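Local coordinates for dihydrodipicolinate reductase N-terminus domain-containing protein (PDB 6IAQ) that probably catalyses the NADP-dependent reductive amination of ketones to amines, and the reverse oxidation, as a native amine dehydrogenase, at residues 276-288 with 293-305. Numbering follows the deposited sequence.
Sequences GPGEGDINEWTIE and LFLSNGTVPTQTT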
loop_
_atom_site.group_PDB
_atom_site.type_symbol
_atom_site.label_atom_id
_atom_site.label_comp_id
_atom_site.label_asym_id
_atom_site.label_seq_id
_atom_site.Cartn_x
_atom_site.Cartn_y
_atom_site.Cartn_z
ATOM N N GLY A 276 0.768 -15.902 -25.469
ATOM C CA GLY A 276 1.715 -16.065 -26.583
ATOM C C GLY A 276 2.971 -15.245 -26.305
ATOM O O GLY A 276 3.035 -14.512 -25.318
ATOM N N PRO A 277 4.009 -15.359 -27.160
ATOM C CA PRO A 277 5.236 -14.574 -27.000
ATOM C C PRO A 277 4.958 -13.063 -26.918
ATOM O O PRO A 277 4.049 -12.587 -27.583
ATOM C CB PRO A 277 6.040 -14.924 -28.265
ATOM C CG PRO A 277 5.538 -16.294 -28.648
ATOM C CD PRO A 277 4.064 -16.276 -28.308
ATOM N N GLY A 278 5.702 -12.354 -26.063
ATOM C CA GLY A 278 5.614 -10.889 -25.937
ATOM C C GLY A 278 4.579 -10.420 -24.924
ATOM O O GLY A 278 4.643 -9.237 -24.542
ATOM N N GLU A 279 3.630 -11.260 -24.489
ATOM C CA GLU A 279 2.566 -10.809 -23.552
ATOM C C GLU A 279 3.134 -10.764 -22.131
ATOM O O GLU A 279 3.978 -11.566 -21.803
ATOM C CB GLU A 279 1.323 -11.701 -23.661
ATOM C CG GLU A 279 0.687 -11.631 -25.022
ATOM C CD GLU A 279 -0.666 -12.308 -25.067
ATOM O OE1 GLU A 279 -0.683 -13.554 -25.287
ATOM O OE2 GLU A 279 -1.665 -11.609 -24.825
ATOM N N GLY A 280 2.659 -9.837 -21.319
ATOM C CA GLY A 280 3.081 -9.690 -19.921
ATOM C C GLY A 280 1.893 -9.415 -19.022
ATOM O O GLY A 280 0.861 -8.861 -19.521
ATOM N N ASP A 281 2.025 -9.783 -17.755
ATOM C CA ASP A 281 1.000 -9.503 -16.718
ATOM C C ASP A 281 0.840 -7.998 -16.552
ATOM O O ASP A 281 1.858 -7.240 -16.722
ATOM C CB ASP A 281 1.382 -10.131 -15.370
ATOM C CG ASP A 281 1.416 -11.652 -15.382
ATOM O OD1 ASP A 281 1.076 -12.249 -16.453
ATOM O OD2 ASP A 281 1.827 -12.232 -14.347
ATOM N N ILE A 282 -0.353 -7.592 -16.146
ATOM C CA ILE A 282 -0.633 -6.179 -15.798
ATOM C C ILE A 282 -1.433 -6.094 -14.507
ATOM O O ILE A 282 -2.233 -6.993 -14.185
ATOM C CB ILE A 282 -1.296 -5.399 -16.940
ATOM C CG1 ILE A 282 -2.730 -5.822 -17.212
ATOM C CG2 ILE A 282 -0.438 -5.436 -18.216
ATOM C CD1 ILE A 282 -3.556 -4.685 -17.739
ATOM N N ASN A 283 -1.206 -4.993 -13.810
ATOM C CA ASN A 283 -2.020 -4.544 -12.666
ATOM C C ASN A 283 -2.186 -3.023 -12.790
ATOM O O ASN A 283 -1.239 -2.301 -12.464
ATOM C CB ASN A 283 -1.368 -4.894 -11.335
ATOM C CG ASN A 283 -2.338 -4.705 -10.188
ATOM O OD1 ASN A 283 -3.469 -5.197 -10.276
ATOM N ND2 ASN A 283 -1.898 -4.057 -9.125
ATOM N N GLU A 284 -3.328 -2.568 -13.288
ATOM C CA GLU A 284 -3.565 -1.131 -13.589
ATOM C C GLU A 284 -4.867 -0.708 -12.929
ATOM O O GLU A 284 -5.913 -1.315 -13.225
ATOM C CB GLU A 284 -3.635 -0.859 -15.082
ATOM C CG GLU A 284 -2.366 -1.165 -15.827
ATOM C CD GLU A 284 -2.444 -0.969 -17.338
ATOM O OE1 GLU A 284 -3.550 -0.738 -17.902
ATOM O OE2 GLU A 284 -1.414 -1.128 -17.970
ATOM N N TRP A 285 -4.776 0.242 -12.008
ATOM C CA TRP A 285 -5.941 0.733 -11.240
ATOM C C TRP A 285 -6.070 2.251 -11.407
ATOM O O TRP A 285 -5.059 2.970 -11.376
ATOM C CB TRP A 285 -5.839 0.359 -9.772
ATOM C CG TRP A 285 -5.969 -1.112 -9.569
ATOM C CD1 TRP A 285 -5.031 -2.055 -9.862
ATOM C CD2 TRP A 285 -7.112 -1.811 -9.062
ATOM N NE1 TRP A 285 -5.501 -3.290 -9.497
ATOM C CE2 TRP A 285 -6.786 -3.183 -9.054
ATOM C CE3 TRP A 285 -8.372 -1.425 -8.602
ATOM C CZ2 TRP A 285 -7.679 -4.169 -8.613
ATOM C CZ3 TRP A 285 -9.257 -2.394 -8.186
ATOM C CH2 TRP A 285 -8.908 -3.748 -8.184
ATOM N N THR A 286 -7.298 2.685 -11.609
ATOM C CA THR A 286 -7.674 4.115 -11.709
ATOM C C THR A 286 -8.714 4.385 -10.635
ATOM O O THR A 286 -9.621 3.565 -10.463
ATOM C CB THR A 286 -8.222 4.432 -13.097
ATOM O OG1 THR A 286 -7.206 4.120 -14.049
ATOM C CG2 THR A 286 -8.678 5.867 -13.221
ATOM N N ILE A 287 -8.556 5.504 -9.943
ATOM C CA ILE A 287 -9.640 6.096 -9.110
ATOM C C ILE A 287 -10.090 7.392 -9.776
ATOM O O ILE A 287 -9.243 8.275 -9.984
ATOM C CB ILE A 287 -9.167 6.297 -7.674
ATOM C CG1 ILE A 287 -8.707 4.967 -7.072
ATOM C CG2 ILE A 287 -10.259 6.940 -6.839
ATOM C CD1 ILE A 287 -8.146 5.100 -5.673
ATOM N N GLU A 288 -11.357 7.452 -10.171
ATOM C CA GLU A 288 -12.010 8.694 -10.662
ATOM C C GLU A 288 -12.685 9.358 -9.468
ATOM O O GLU A 288 -13.467 8.693 -8.757
ATOM C CB GLU A 288 -12.997 8.391 -11.790
ATOM C CG GLU A 288 -12.303 7.818 -13.015
ATOM C CD GLU A 288 -13.248 7.257 -14.064
ATOM O OE1 GLU A 288 -12.893 7.285 -15.244
ATOM O OE2 GLU A 288 -14.324 6.775 -13.696
ATOM N N LEU A 293 -6.638 9.317 -9.609
ATOM C CA LEU A 293 -5.411 8.599 -9.189
ATOM C C LEU A 293 -5.172 7.428 -10.123
ATOM O O LEU A 293 -6.149 6.903 -10.711
ATOM C CB LEU A 293 -5.566 8.117 -7.754
ATOM C CG LEU A 293 -5.651 9.220 -6.718
ATOM C CD1 LEU A 293 -6.433 8.746 -5.509
ATOM C CD2 LEU A 293 -4.263 9.712 -6.329
ATOM N N PHE A 294 -3.901 7.066 -10.259
ATOM C CA PHE A 294 -3.443 5.937 -11.109
ATOM C C PHE A 294 -2.402 5.116 -10.348
ATOM O O PHE A 294 -1.566 5.681 -9.610
ATOM C CB PHE A 294 -2.863 6.473 -12.415
ATOM C CG PHE A 294 -2.485 5.382 -13.379
ATOM C CD1 PHE A 294 -3.461 4.634 -14.027
ATOM C CD2 PHE A 294 -1.161 5.081 -13.617
ATOM C CE1 PHE A 294 -3.118 3.607 -14.901
ATOM C CE2 PHE A 294 -0.814 4.051 -14.489
ATOM C CZ PHE A 294 -1.790 3.331 -15.143
ATOM N N LEU A 295 -2.435 3.808 -10.555
ATOM C CA LEU A 295 -1.416 2.862 -10.031
ATOM C C LEU A 295 -1.180 1.798 -11.099
ATOM O O LEU A 295 -2.147 1.267 -11.673
ATOM C CB LEU A 295 -1.879 2.242 -8.717
ATOM C CG LEU A 295 -0.894 1.281 -8.034
ATOM C CD1 LEU A 295 -0.871 1.515 -6.527
ATOM C CD2 LEU A 295 -1.259 -0.173 -8.276
ATOM N N SER A 296 0.088 1.527 -11.365
ATOM C CA SER A 296 0.542 0.458 -12.282
ATOM C C SER A 296 1.730 -0.245 -11.625
ATOM O O SER A 296 2.533 0.432 -10.932
ATOM C CB SER A 296 0.882 1.049 -13.637
ATOM O OG SER A 296 1.729 0.201 -14.367
ATOM N N ASN A 297 1.887 -1.533 -11.892
ATOM C CA ASN A 297 3.019 -2.321 -11.347
ATOM C C ASN A 297 3.852 -2.875 -12.501
ATOM O O ASN A 297 4.564 -3.865 -12.267
ATOM C CB ASN A 297 2.508 -3.370 -10.355
ATOM C CG ASN A 297 1.955 -2.770 -9.080
ATOM O OD1 ASN A 297 2.680 -2.174 -8.265
ATOM N ND2 ASN A 297 0.670 -2.904 -8.910
ATOM N N GLY A 298 3.783 -2.259 -13.685
ATOM C CA GLY A 298 4.558 -2.723 -14.847
ATOM C C GLY A 298 4.274 -4.185 -15.131
ATOM O O GLY A 298 3.109 -4.564 -15.028
ATOM N N THR A 299 5.275 -4.976 -15.510
ATOM C CA THR A 299 5.099 -6.445 -15.748
ATOM C C THR A 299 5.169 -7.122 -14.387
ATOM O O THR A 299 6.245 -7.522 -13.966
ATOM C CB THR A 299 6.073 -6.985 -16.793
ATOM O OG1 THR A 299 5.803 -6.230 -17.967
ATOM C CG2 THR A 299 5.831 -8.444 -17.093
ATOM N N VAL A 300 4.046 -7.122 -13.679
ATOM C CA VAL A 300 3.984 -7.503 -12.244
ATOM C C VAL A 300 4.278 -8.993 -12.112
ATOM O O VAL A 300 3.790 -9.799 -12.911
ATOM C CB VAL A 300 2.616 -7.106 -11.662
ATOM C CG1 VAL A 300 1.456 -7.819 -12.340
ATOM C CG2 VAL A 300 2.595 -7.305 -10.162
ATOM N N PRO A 301 5.165 -9.395 -11.173
ATOM C CA PRO A 301 5.509 -10.813 -10.985
ATOM C C PRO A 301 4.439 -11.598 -10.209
ATOM O O PRO A 301 4.638 -11.886 -9.039
ATOM C CB PRO A 301 6.827 -10.743 -10.206
ATOM C CG PRO A 301 6.704 -9.459 -9.420
ATOM C CD PRO A 301 5.999 -8.498 -10.354
ATOM N N THR A 302 3.321 -11.902 -10.878
ATOM C CA THR A 302 2.135 -12.540 -10.246
ATOM C C THR A 302 2.551 -13.876 -9.605
ATOM O O THR A 302 2.221 -14.116 -8.471
ATOM C CB THR A 302 1.017 -12.735 -11.272
ATOM O OG1 THR A 302 0.827 -11.495 -11.960
ATOM C CG2 THR A 302 -0.289 -13.217 -10.658
ATOM N N GLN A 303 3.237 -14.727 -10.339
ATOM C CA GLN A 303 3.622 -16.077 -9.872
ATOM C C GLN A 303 4.465 -15.954 -8.596
ATOM O O GLN A 303 4.164 -16.613 -7.612
ATOM C CB GLN A 303 4.393 -16.814 -10.972
ATOM C CG GLN A 303 4.660 -18.276 -10.625
ATOM C CD GLN A 303 5.823 -18.825 -11.410
ATOM O OE1 GLN A 303 6.967 -18.458 -11.174
ATOM N NE2 GLN A 303 5.536 -19.703 -12.348
ATOM N N THR A 304 5.521 -15.161 -8.600
ATOM C CA THR A 304 6.429 -15.115 -7.441
ATOM C C THR A 304 5.672 -14.523 -6.252
ATOM O O THR A 304 5.821 -15.095 -5.147
ATOM C CB THR A 304 7.723 -14.358 -7.728
ATOM O OG1 THR A 304 8.322 -14.880 -8.908
ATOM C CG2 THR A 304 8.704 -14.440 -6.578
ATOM N N THR A 305 4.919 -13.431 -6.433
ATOM C CA THR A 305 4.284 -12.703 -5.301
ATOM C C THR A 305 3.038 -13.467 -4.825
ATOM O O THR A 305 2.571 -13.205 -3.694
ATOM C CB THR A 305 3.988 -11.234 -5.621
ATOM O OG1 THR A 305 3.051 -11.153 -6.702
ATOM C CG2 THR A 305 5.241 -10.442 -5.950
HETATM O O HOH W 1 4.139 -13.985 -13.072
HETATM O O HOH W 2 3.170 -5.944 -18.712
HETATM O O HOH W 3 0.853 -3.151 -14.645
HETATM O O HOH W 4 0.969 -1.708 -16.659
#
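The F294 ring meets T286 at its edge, with OG1 near the ring plane and 3.8 Å from CD1, while W285 O approaches obliquely at 3.5 Å from the same CD1. With chi1 at -175°, CG trans to the main-chain nitrogen, the end of the F294 side chain comes nearer to strand 282-288. The W285 ring meets that of F268, the planes about 15° apart, and is also held at its edge: NE1 donates in the ring plane to N283 OD1 (2.9 Å), although the nitrogen stands well above the amide plane. The second N283 branch, ND2, bonds to F144 O, so both ends of this buried amide are engaged.

Paired bonds between W285 and L295 and between I287 and L293 establish an antiparallel hairpin; W285 N to L295 O is almost straight (173°). Past the paired residues, water 3 accepts from N283 N and donates to G298 O. T302 OG1 then donates to D281 OD2 (2.7 Å) from above the carboxylate plane, tying the first turn of helix 302-312 to the segment entering strand 282-288. The T302 side chain lies about 6 Å from the bound NADP.

W285 and I287 pack against helix 141-153; strand 158-169 flanks strand 282-288, whereas S296 makes backbone hydrogen bonds to the second subunit, carrying strand 293-296 into the dimer interface.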